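Local coordinates for Lin1944 protein (Listeria innocua, PDB 3D7L), which is of unknown function but belongs to the short-chain dehydrogenase/reductase family and so is probably an oxidoreductase, at residues S68-P73 / A83-S88. Residues are numbered along the deposited sequence; the frame is centred on the assembly and turned at random.
Sequences SATFSP and AVTISS
Val84 meets Thr70 by van der Waals contact. The CB of Val84 lies 3.8 Å from Thr70 OG1, and the two side chains cross at about a right angle. The Thr70 hydroxyl is hydrogen-bonded to the backbone O of Lys81, one turn earlier in the helix. Thr85 follows and meets both Ala69 and Thr70. Thr85 OG1 stands anti to the carbonyl carbon and accepts a hydrogen bond from Thr70 N at 2.9 Å. The bond is somewhat bent, with an N-H...O angle of 147°. OG1 of Thr85, a buried residue, is also hydrogen-bonded to Ser127 OG of helix 126-142. The methyl CG2 of Thr85 packs against Ala69 CB at 3.6 Å. In this Rossmann-type fold residues 68-73 lie in the loop after the central strand 59-64 of the parallel sheet. They run past the helix the loop leads into, 79-100, and both pack on helix 126-142. Ser88 meets Ser68. Its OG lies anti to the backbone N (chi1 -172°). Ser88 OG accepts a nearly straight hydrogen bond (169°) from Ser68 N at 2.9 Å. Ser88 CB sits 3.3 Å from Ser68 O. A backbone hydrogen bond joins Ser68 to Lys89, the next residue of the helix.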
loop_
_atom_site.group_PDB
_atom_site.type_symbol
_atom_site.label_atom_id
_atom_site.label_comp_id
_atom_site.label_asym_id
_atom_site.label_seq_id
_atom_site.Cartn_x
_atom_site.Cartn_y
_atom_site.Cartn_z
ATOM N N SER D 68 13.201 -2.508 2.289
ATOM C CA SER D 68 13.195 -3.942 2.027
ATOM C C SER D 68 11.809 -4.516 2.215
ATOM O O SER D 68 11.053 -4.041 3.064
ATOM C CB SER D 68 14.137 -4.680 2.991
ATOM O OG SER D 68 15.405 -4.056 3.069
ATOM N N ALA D 69 11.526 -5.561 1.441
ATOM C CA ALA D 69 10.257 -6.284 1.456
ATOM C C ALA D 69 10.521 -7.787 1.537
ATOM O O ALA D 69 11.370 -8.308 0.795
ATOM C CB ALA D 69 9.455 -5.983 0.180
ATOM N N THR D 70 9.799 -8.474 2.419
ATOM C CA THR D 70 9.839 -9.935 2.466
ATOM C C THR D 70 9.490 -10.525 1.102
ATOM O O THR D 70 8.480 -10.126 0.490
ATOM C CB THR D 70 8.875 -10.490 3.539
ATOM O OG1 THR D 70 9.405 -10.174 4.826
ATOM C CG2 THR D 70 8.737 -11.995 3.436
ATOM N N PHE D 71 10.326 -11.472 0.657
ATOM C CA PHE D 71 10.191 -12.170 -0.625
ATOM C C PHE D 71 9.925 -13.650 -0.340
ATOM O O PHE D 71 10.802 -14.491 -0.491
ATOM C CB PHE D 71 11.475 -11.970 -1.437
ATOM C CG PHE D 71 11.383 -12.369 -2.893
ATOM C CD1 PHE D 71 12.156 -13.424 -3.376
ATOM C CD2 PHE D 71 10.576 -11.651 -3.798
ATOM C CE1 PHE D 71 12.117 -13.795 -4.739
ATOM C CE2 PHE D 71 10.528 -12.006 -5.177
ATOM C CZ PHE D 71 11.296 -13.090 -5.640
ATOM N N SER D 72 8.700 -13.939 0.098
ATOM C CA SER D 72 8.255 -15.283 0.513
ATOM C C SER D 72 7.069 -15.764 -0.362
ATOM O O SER D 72 6.236 -14.951 -0.774
ATOM C CB SER D 72 7.802 -15.217 1.982
ATOM O OG SER D 72 6.971 -16.322 2.340
ATOM N N PRO D 73 6.981 -17.081 -0.637
ATOM C CA PRO D 73 5.765 -17.628 -1.225
ATOM C C PRO D 73 4.560 -17.237 -0.388
ATOM O O PRO D 73 4.672 -17.166 0.852
ATOM C CB PRO D 73 5.972 -19.150 -1.123
ATOM C CG PRO D 73 7.426 -19.318 -1.119
ATOM C CD PRO D 73 7.998 -18.128 -0.412
ATOM N N ALA D 83 5.117 -8.067 8.355
ATOM C CA ALA D 83 5.421 -6.938 9.236
ATOM C C ALA D 83 6.774 -6.319 8.964
ATOM O O ALA D 83 6.989 -5.123 9.219
ATOM C CB ALA D 83 5.348 -7.392 10.712
ATOM N N VAL D 84 7.694 -7.125 8.457
ATOM C CA VAL D 84 9.028 -6.640 8.092
ATOM C C VAL D 84 8.917 -5.669 6.904
ATOM O O VAL D 84 9.403 -4.535 6.961
ATOM C CB VAL D 84 10.020 -7.830 7.807
ATOM C CG1 VAL D 84 11.395 -7.310 7.489
ATOM C CG2 VAL D 84 10.083 -8.793 9.012
ATOM N N THR D 85 8.239 -6.098 5.842
ATOM C CA THR D 85 7.942 -5.196 4.712
ATOM C C THR D 85 7.298 -3.901 5.212
ATOM O O THR D 85 7.723 -2.788 4.846
ATOM C CB THR D 85 6.973 -5.850 3.746
ATOM O OG1 THR D 85 7.479 -7.132 3.411
ATOM C CG2 THR D 85 6.805 -4.989 2.452
ATOM N N ILE D 86 6.273 -4.068 6.049
ATOM C CA ILE D 86 5.511 -2.949 6.593
ATOM C C ILE D 86 6.392 -1.924 7.290
ATOM O O ILE D 86 6.167 -0.718 7.122
ATOM C CB ILE D 86 4.345 -3.412 7.489
ATOM C CG1 ILE D 86 3.275 -4.111 6.622
ATOM C CG2 ILE D 86 3.728 -2.227 8.229
ATOM C CD1 ILE D 86 2.102 -4.688 7.396
ATOM N N SER D 87 7.416 -2.380 8.018
ATOM C CA SER D 87 8.294 -1.435 8.725
ATOM C C SER D 87 9.356 -0.804 7.836
ATOM O O SER D 87 9.895 0.245 8.183
ATOM C CB SER D 87 8.940 -2.064 9.983
ATOM O OG SER D 87 9.993 -2.936 9.609
ATOM N N SER D 88 9.644 -1.424 6.687
ATOM C CA SER D 88 10.798 -1.019 5.867
ATOM C C SER D 88 10.452 -0.381 4.502
ATOM O O SER D 88 10.328 0.839 4.419
ATOM C CB SER D 88 11.786 -2.180 5.713
ATOM O OG SER D 88 12.986 -1.738 5.087
#